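Local coordinates for probable alginate O-acetylase AlgJ (Pseudomonas putida, PDB 4O8V), which probably transfers acetyl groups to mannuronate residues of alginate in the periplasm, as part of an inner-membrane acetylation complex, at residues 98-103 against 136-141; 107-112 against 124-129; 130-135 against 228-233. All coordinates share one frame; numbering follows the deposited sequence.

Contact 1 (98-103 against 136-141)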
loop_
_atom_site.group_PDB
_atom_site.type_symbol
_atom_site.label_atom_id
_atom_site.label_comp_id
_atom_site.label_asym_id
_atom_site.label_seq_id
_atom_site.Cartn_x
_atom_site.Cartn_y
_atom_site.Cartn_z
ATOM N N PHE A 98 -3.806 -4.689 -13.779
ATOM C CA PHE A 98 -3.285 -3.343 -14.037
ATOM C C PHE A 98 -2.583 -2.770 -12.808
ATOM O O PHE A 98 -3.226 -2.525 -11.774
ATOM C CB PHE A 98 -4.431 -2.436 -14.477
ATOM C CG PHE A 98 -4.011 -1.051 -14.869
ATOM C CD1 PHE A 98 -3.021 -0.849 -15.817
ATOM C CD2 PHE A 98 -4.630 0.053 -14.311
ATOM C CE1 PHE A 98 -2.643 0.438 -16.194
ATOM C CE2 PHE A 98 -4.270 1.338 -14.694
ATOM C CZ PHE A 98 -3.265 1.528 -15.629
ATOM N N ALA A 99 -1.274 -2.542 -12.921
ATOM C CA ALA A 99 -0.460 -2.128 -11.773
ATOM C C ALA A 99 0.525 -1.041 -12.180
ATOM O O ALA A 99 1.651 -1.328 -12.593
ATOM C CB ALA A 99 0.294 -3.328 -11.170
ATOM N N PRO A 100 0.094 0.217 -12.074
ATOM C CA PRO A 100 0.956 1.348 -12.440
ATOM C C PRO A 100 2.236 1.389 -11.612
ATOM O O PRO A 100 2.257 1.013 -10.441
ATOM C CB PRO A 100 0.075 2.568 -12.147
ATOM C CG PRO A 100 -1.348 2.031 -12.251
ATOM C CD PRO A 100 -1.257 0.648 -11.670
ATOM N N ASP A 101 3.312 1.855 -12.233
ATOM C CA ASP A 101 4.587 1.912 -11.532
ATOM C C ASP A 101 4.640 3.067 -10.538
ATOM O O ASP A 101 4.511 4.227 -10.920
ATOM C CB ASP A 101 5.728 2.037 -12.533
ATOM C CG ASP A 101 7.084 2.059 -11.845
ATOM O OD1 ASP A 101 7.590 0.984 -11.470
ATOM O OD2 ASP A 101 7.621 3.157 -11.654
ATOM N N LEU A 102 4.816 2.751 -9.261
ATOM C CA LEU A 102 4.904 3.786 -8.227
ATOM C C LEU A 102 6.354 4.085 -7.832
ATOM O O LEU A 102 6.664 5.154 -7.286
ATOM C CB LEU A 102 4.123 3.383 -6.986
ATOM C CG LEU A 102 2.626 3.130 -7.182
ATOM C CD1 LEU A 102 2.036 2.777 -5.825
ATOM C CD2 LEU A 102 1.943 4.361 -7.774
HETATM N N MSE A 103 7.242 3.133 -8.089
HETATM C CA MSE A 103 8.646 3.307 -7.720
HETATM C C MSE A 103 9.312 4.490 -8.451
HETATM O O MSE A 103 9.947 5.327 -7.811
HETATM C CB MSE A 103 9.416 2.018 -7.999
HETATM C CG MSE A 103 10.902 2.184 -8.115
HETATM SE SE MSE A 103 11.642 1.839 -6.373
ATOM N N ALA A 136 -3.652 8.317 -10.337
ATOM C CA ALA A 136 -4.653 9.107 -11.043
ATOM C C ALA A 136 -4.302 9.325 -12.521
ATOM O O ALA A 136 -5.193 9.330 -13.363
ATOM C CB ALA A 136 -4.860 10.449 -10.355
ATOM N N GLU A 137 -3.016 9.514 -12.827
ATOM C CA GLU A 137 -2.586 9.641 -14.217
ATOM C C GLU A 137 -2.956 8.379 -14.987
ATOM O O GLU A 137 -3.514 8.446 -16.092
ATOM C CB GLU A 137 -1.078 9.891 -14.326
ATOM C CG GLU A 137 -0.630 10.205 -15.753
ATOM C CD GLU A 137 0.885 10.297 -15.921
ATOM O OE1 GLU A 137 1.606 10.465 -14.916
ATOM O OE2 GLU A 137 1.353 10.190 -17.077
ATOM N N ALA A 138 -2.654 7.232 -14.389
ATOM C CA ALA A 138 -2.915 5.953 -15.024
ATOM C C ALA A 138 -4.417 5.743 -15.218
ATOM O O ALA A 138 -4.851 5.329 -16.290
ATOM C CB ALA A 138 -2.314 4.827 -14.213
ATOM N N VAL A 139 -5.203 6.054 -14.192
ATOM C CA VAL A 139 -6.657 5.954 -14.287
ATOM C C VAL A 139 -7.204 6.823 -15.420
ATOM O O VAL A 139 -8.049 6.365 -16.207
ATOM C CB VAL A 139 -7.331 6.331 -12.942
ATOM C CG1 VAL A 139 -8.841 6.592 -13.116
ATOM C CG2 VAL A 139 -7.094 5.243 -11.908
ATOM N N SER A 140 -6.717 8.062 -15.530
ATOM C CA SER A 140 -7.126 8.950 -16.606
ATOM C C SER A 140 -6.695 8.404 -17.965
ATOM O O SER A 140 -7.455 8.442 -18.926
ATOM C CB SER A 140 -6.552 10.359 -16.388
ATOM O OG SER A 140 -6.745 11.176 -17.511
ATOM N N ARG A 141 -5.478 7.881 -18.038
ATOM C CA ARG A 141 -4.924 7.389 -19.298
ATOM C C ARG A 141 -5.762 6.241 -19.868
ATOM O O ARG A 141 -5.932 6.145 -21.081
ATOM C CB ARG A 141 -3.474 6.930 -19.091
ATOM C CG ARG A 141 -2.497 7.306 -20.188
ATOM C CD ARG A 141 -1.089 7.473 -19.603
ATOM N NE ARG A 141 -0.790 6.411 -18.644
ATOM C CZ ARG A 141 -0.005 6.556 -17.576
ATOM N NH1 ARG A 141 0.574 7.721 -17.327
ATOM N NH2 ARG A 141 0.204 5.535 -16.753
#
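The methyl group of A138 meets F98 and P100, two residues of the loop that runs past the helix. Its CB lies 3.5 Å from CG of P100 and 3.7 Å from CZ of F98. Of the three, A138 has the most surface buried by the contact, although its side chain is a single carbon. F98 comes next, and P100 gives the least. The small side chain is consistent with the close backbone, whose CA atoms at A138 and P100 are 6.5 Å apart.

F98 touches the methyl with the far part of its ring, through CZ and CE2. CE2 is the looser of the two, 4.0 Å from CB of A138. The side chain leaves with CG anti to the backbone N (chi1 -176°), which carries the ring from the loop to the helix. The methyl meets the ring obliquely. P100 lies over one face of the same ring, with CG 3.8 Å above its plane and displaced toward the rim. The proline ring also offers CB to A138, at 3.9 Å. The contact across the segments is wholly apolar, with no hydrogen bond.

In the SGNH hydrolase-like fold, helices pack against a central parallel sheet. Here F98 and P100 both touch V57 of strand 55-61, so the loop is held between that strand and helix 125-141. P100 also packs on L135, about one turn before A138 in that helix, and L102 touches both L135 and A134. The backbone of F98 is hydrogen-bonded to L58. Further along the loop, D101 OD2 caps the backbone N of A104 at the start of helix 103-109, and OD1 bonds to the hydroxyl of Y85.

Contact 2 (107-112 against 124-129)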
loop_
_atom_site.group_PDB
_atom_site.type_symbol
_atom_site.label_atom_id
_atom_site.label_comp_id
_atom_site.label_asym_id
_atom_site.label_seq_id
_atom_site.Cartn_x
_atom_site.Cartn_y
_atom_site.Cartn_z
ATOM N N GLU A 107 10.757 7.688 -6.408
ATOM C CA GLU A 107 12.196 7.929 -6.477
ATOM C C GLU A 107 12.514 9.330 -6.980
ATOM O O GLU A 107 13.404 10.010 -6.443
ATOM C CB GLU A 107 12.860 6.890 -7.372
ATOM C CG GLU A 107 13.698 5.888 -6.610
ATOM C CD GLU A 107 14.770 5.271 -7.479
ATOM O OE1 GLU A 107 14.544 5.155 -8.707
ATOM O OE2 GLU A 107 15.844 4.914 -6.942
ATOM N N GLN A 108 11.816 9.750 -8.032
ATOM C CA GLN A 108 11.964 11.103 -8.570
ATOM C C GLN A 108 11.734 12.110 -7.444
ATOM O O GLN A 108 12.470 13.094 -7.297
ATOM C CB GLN A 108 10.980 11.333 -9.732
ATOM C CG GLN A 108 11.075 12.696 -10.433
ATOM C CD GLN A 108 10.043 12.864 -11.558
ATOM O OE1 GLN A 108 8.865 12.532 -11.399
ATOM N NE2 GLN A 108 10.494 13.370 -12.701
ATOM N N ALA A 109 10.734 11.824 -6.614
ATOM C CA ALA A 109 10.282 12.769 -5.589
ATOM C C ALA A 109 11.213 12.897 -4.360
ATOM O O ALA A 109 11.049 13.815 -3.553
ATOM C CB ALA A 109 8.862 12.376 -5.114
ATOM N N LYS A 110 12.188 12.007 -4.215
ATOM C CA LYS A 110 13.144 12.121 -3.097
ATOM C C LYS A 110 13.894 13.470 -3.060
ATOM O O LYS A 110 14.334 13.922 -1.991
ATOM C CB LYS A 110 14.170 10.978 -3.143
ATOM C CG LYS A 110 13.575 9.598 -2.893
ATOM C CD LYS A 110 14.577 8.501 -3.189
ATOM C CE LYS A 110 15.741 8.501 -2.211
ATOM N NZ LYS A 110 16.770 7.481 -2.557
ATOM N N ALA A 111 14.047 14.104 -4.210
ATOM C CA ALA A 111 14.748 15.392 -4.256
ATOM C C ALA A 111 13.989 16.481 -3.495
ATOM O O ALA A 111 14.594 17.440 -2.996
ATOM C CB ALA A 111 14.982 15.808 -5.684
ATOM N N ARG A 112 12.667 16.328 -3.397
ATOM C CA ARG A 112 11.820 17.312 -2.732
ATOM C C ARG A 112 11.839 17.189 -1.205
ATOM O O ARG A 112 11.608 18.168 -0.490
ATOM C CB ARG A 112 10.358 17.181 -3.237
ATOM C CG ARG A 112 10.181 17.445 -4.731
ATOM C CD ARG A 112 8.885 16.807 -5.237
ATOM N NE ARG A 112 7.710 17.323 -4.544
ATOM C CZ ARG A 112 6.475 16.855 -4.717
ATOM N NH1 ARG A 112 6.262 15.852 -5.561
ATOM N NH2 ARG A 112 5.453 17.388 -4.052
ATOM N N THR A 124 5.526 9.120 3.852
ATOM C CA THR A 124 5.121 10.439 4.310
ATOM C C THR A 124 3.897 10.918 3.544
ATOM O O THR A 124 3.568 10.371 2.489
ATOM C CB THR A 124 6.244 11.489 4.094
ATOM O OG1 THR A 124 6.448 11.671 2.684
ATOM C CG2 THR A 124 7.563 11.061 4.798
ATOM N N PRO A 125 3.227 11.949 4.065
ATOM C CA PRO A 125 2.097 12.485 3.306
ATOM C C PRO A 125 2.487 12.928 1.892
ATOM O O PRO A 125 1.712 12.721 0.956
ATOM C CB PRO A 125 1.653 13.668 4.148
ATOM C CG PRO A 125 2.064 13.297 5.535
ATOM C CD PRO A 125 3.329 12.558 5.406
HETATM N N MSE A 126 3.664 13.533 1.734
HETATM C CA MSE A 126 4.110 13.875 0.395
HETATM C C MSE A 126 4.334 12.623 -0.458
HETATM O O MSE A 126 4.003 12.617 -1.652
HETATM C CB MSE A 126 5.387 14.725 0.448
HETATM C CG MSE A 126 5.806 15.260 -0.900
HETATM SE SE MSE A 126 7.149 14.130 -1.797
HETATM C CE MSE A 126 8.740 14.643 -0.770
ATOM N N GLY A 127 4.877 11.566 0.150
ATOM C CA GLY A 127 5.119 10.330 -0.567
ATOM C C GLY A 127 3.818 9.697 -1.049
ATOM O O GLY A 127 3.702 9.217 -2.183
ATOM N N ALA A 128 2.828 9.691 -0.170
ATOM C CA ALA A 128 1.529 9.115 -0.522
ATOM C C ALA A 128 0.852 9.950 -1.623
ATOM O O ALA A 128 0.151 9.440 -2.483
ATOM C CB ALA A 128 0.644 9.006 0.723
ATOM N N GLU A 129 1.105 11.247 -1.619
ATOM C CA GLU A 129 0.487 12.127 -2.587
ATOM C C GLU A 129 1.081 11.872 -3.981
ATOM O O GLU A 129 0.357 11.874 -4.982
ATOM C CB GLU A 129 0.676 13.585 -2.145
ATOM C CG GLU A 129 0.129 14.620 -3.110
ATOM C CD GLU A 129 0.437 16.026 -2.644
ATOM O OE1 GLU A 129 1.582 16.488 -2.841
ATOM O OE2 GLU A 129 -0.458 16.655 -2.046
#
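M126, a selenomethionine, reaches across to A109 and R112. Its CG is anti to the backbone N (chi1 -173°), and the chain then bends at chi2 (-95°) and again at chi3. The extended start carries the side chain out from the helix. The bends lay SE over the R112 guanidinium and bring CE to the backbone of A109. SE sits 4.0 Å above the guanidinium plane, over its centre. CE is 3.7 Å from O of A109 and 3.9 Å from CB of R112. CB of A109 touches SE at 4.1 Å.

R112 bends at chi3 (59°), and its chain crosses that of M126 obliquely. CG of M126 lies over the guanidinium face, 3.8 Å from NH2.

The contact joins A109 of helix 103-109 and R112, a little further along the chain, to the first turn of helix 125-141. T124 is the N-cap of the latter: its OG1 accepts from G127 N at 3.0 Å. This helix directly follows the segment with D120 and H122, by similarity two of the active-site residues. The side chain of M126 is about 12 Å from that of H122.

E129 stands near the guanidinium plane at its edge, with OE1 4.2 Å from R112 NH2. This is an approach of opposite charges, too long for a salt bridge. E129 OE2 instead forms a salt bridge with R189 of strand 184-193.

Contact 3 (130-135 against 228-233)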
loop_
_atom_site.group_PDB
_atom_site.type_symbol
_atom_site.label_atom_id
_atom_site.label_comp_id
_atom_site.label_asym_id
_atom_site.label_seq_id
_atom_site.Cartn_x
_atom_site.Cartn_y
_atom_site.Cartn_z
ATOM N N VAL A 130 2.398 11.674 -4.043
ATOM C CA VAL A 130 3.066 11.288 -5.279
ATOM C C VAL A 130 2.472 9.989 -5.837
ATOM O O VAL A 130 2.154 9.906 -7.039
ATOM C CB VAL A 130 4.589 11.135 -5.057
ATOM C CG1 VAL A 130 5.253 10.507 -6.275
ATOM C CG2 VAL A 130 5.191 12.495 -4.753
ATOM N N ALA A 131 2.275 9.003 -4.960
ATOM C CA ALA A 131 1.664 7.727 -5.364
ATOM C C ALA A 131 0.245 7.959 -5.886
ATOM O O ALA A 131 -0.124 7.464 -6.966
ATOM C CB ALA A 131 1.666 6.722 -4.196
ATOM N N ALA A 132 -0.556 8.729 -5.159
ATOM C CA ALA A 132 -1.915 9.039 -5.631
ATOM C C ALA A 132 -1.912 9.733 -6.988
ATOM O O ALA A 132 -2.774 9.464 -7.837
ATOM C CB ALA A 132 -2.659 9.900 -4.616
ATOM N N GLN A 133 -0.964 10.636 -7.212
ATOM C CA GLN A 133 -0.929 11.306 -8.491
ATOM C C GLN A 133 -0.573 10.347 -9.629
ATOM O O GLN A 133 -1.131 10.468 -10.735
ATOM C CB GLN A 133 0.045 12.501 -8.468
ATOM C CG GLN A 133 -0.602 13.734 -7.872
ATOM C CD GLN A 133 0.388 14.803 -7.465
ATOM O OE1 GLN A 133 1.574 14.531 -7.272
ATOM N NE2 GLN A 133 -0.103 16.025 -7.308
ATOM N N ALA A 134 0.374 9.444 -9.385
ATOM C CA ALA A 134 0.743 8.455 -10.391
ATOM C C ALA A 134 -0.459 7.567 -10.710
ATOM O O ALA A 134 -0.708 7.241 -11.866
ATOM C CB ALA A 134 1.916 7.586 -9.917
ATOM N N LEU A 135 -1.172 7.150 -9.674
ATOM C CA LEU A 135 -2.331 6.294 -9.885
ATOM C C LEU A 135 -3.420 7.049 -10.669
ATOM O O LEU A 135 -4.018 6.506 -11.605
ATOM C CB LEU A 135 -2.852 5.763 -8.534
ATOM C CG LEU A 135 -1.939 4.783 -7.804
ATOM C CD1 LEU A 135 -2.375 4.600 -6.334
ATOM C CD2 LEU A 135 -1.944 3.438 -8.537
ATOM N N LEU A 228 -6.098 8.548 1.287
ATOM C CA LEU A 228 -7.479 8.688 0.801
ATOM C C LEU A 228 -7.734 10.079 0.210
ATOM O O LEU A 228 -8.287 10.224 -0.887
ATOM C CB LEU A 228 -8.489 8.430 1.925
ATOM C CG LEU A 228 -9.958 8.506 1.504
ATOM C CD1 LEU A 228 -10.234 7.429 0.490
ATOM C CD2 LEU A 228 -10.822 8.321 2.719
ATOM N N GLY A 229 -7.353 11.106 0.963
ATOM C CA GLY A 229 -7.603 12.468 0.524
ATOM C C GLY A 229 -6.816 12.754 -0.742
ATOM O O GLY A 229 -7.325 13.404 -1.662
ATOM N N ALA A 230 -5.578 12.263 -0.784
ATOM C CA ALA A 230 -4.708 12.524 -1.933
ATOM C C ALA A 230 -5.321 11.904 -3.203
ATOM O O ALA A 230 -5.290 12.500 -4.282
ATOM C CB ALA A 230 -3.310 11.988 -1.681
ATOM N N LEU A 231 -5.910 10.723 -3.054
ATOM C CA LEU A 231 -6.612 10.055 -4.146
ATOM C C LEU A 231 -7.864 10.821 -4.596
ATOM O O LEU A 231 -8.073 11.008 -5.788
ATOM C CB LEU A 231 -7.014 8.623 -3.739
ATOM C CG LEU A 231 -5.922 7.558 -3.789
ATOM C CD1 LEU A 231 -6.390 6.235 -3.150
ATOM C CD2 LEU A 231 -5.462 7.378 -5.251
ATOM N N GLN A 232 -8.702 11.228 -3.642
ATOM C CA GLN A 232 -9.882 12.038 -3.949
ATOM C C GLN A 232 -9.492 13.262 -4.758
ATOM O O GLN A 232 -10.056 13.530 -5.818
ATOM C CB GLN A 232 -10.595 12.479 -2.672
ATOM C CG GLN A 232 -11.297 11.357 -1.921
ATOM C CD GLN A 232 -11.751 11.795 -0.544
ATOM O OE1 GLN A 232 -11.118 12.635 0.091
ATOM N NE2 GLN A 232 -12.844 11.217 -0.069
ATOM N N GLN A 233 -8.497 13.994 -4.264
ATOM C CA GLN A 233 -8.037 15.181 -4.959
ATOM C C GLN A 233 -7.463 14.887 -6.344
ATOM O O GLN A 233 -7.782 15.580 -7.304
ATOM C CB GLN A 233 -7.000 15.916 -4.123
ATOM C CG GLN A 233 -6.535 17.204 -4.791
ATOM C CD GLN A 233 -5.908 18.146 -3.812
ATOM O OE1 GLN A 233 -6.576 18.646 -2.910
ATOM N NE2 GLN A 233 -4.612 18.391 -3.969
#
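Helix segments 130-135 and 228-233 run in roughly the same direction, their axes 8.5 Å apart at closest approach and crossing at -35°. The backbones are nearest at A132 and L231, whose CA atoms are only 5.0 Å apart. The small side chains of A132 and, beside L231, A230 are consistent with so close an approach.

A132 is the centre of the contact. Its methyl points at the other helix and fits between A230 and L231. CB of A132 is 3.7 Å from CB of A230 and 3.6 Å from the carbonyl C of A230. The methyl thus packs on the backbone as well as on a side chain.

L231 closes over the same methyl from the next position of its helix. Its CB does not face the first helix, but the isobutyl group turns inward. CG stands beside the backbone N, anti to the carbonyl carbon (chi1 -79°), and this brings CD2 to 3.8 Å from CB of A132. CD2 also touches CA of A132, at 3.9 Å. One turn later L135 adds a looser contact, with CD1 4.3 Å from CD2 of L231.

All four touching residues are buried, and no hydrogen bond links the segments. F227, just before the second segment, touches both A132 and L135 and extends the apolar surface. On another side of helix 125-141, V130 and A134 pack on P105.

This is close helix-helix packing in the helical layer of an alpha/beta fold of the SGNH hydrolase type, away from the active-site residues inferred by similarity.

Overall arrangement
All three contacts use helix 125-141, at successive places along its length. Contact 2 takes its first turn, contact 3 its middle and contact 1 its last turns. Contacts 1 and 3 are buried and apolar, and each centres on an alanine methyl. Contact 2 is only partly buried and mixes a selenomethionine with charged groups. Neighbouring contacts meet through shared packing. L102 CD2 lies 3.9 Å from A134 CB, linking contacts 1 and 3. V130 CG2 lies 3.7 Å from A109 CB, linking contacts 2 and 3. The helix thus packs on a loop, on helix 227-235, and on helix 103-109 and the residues that follow it.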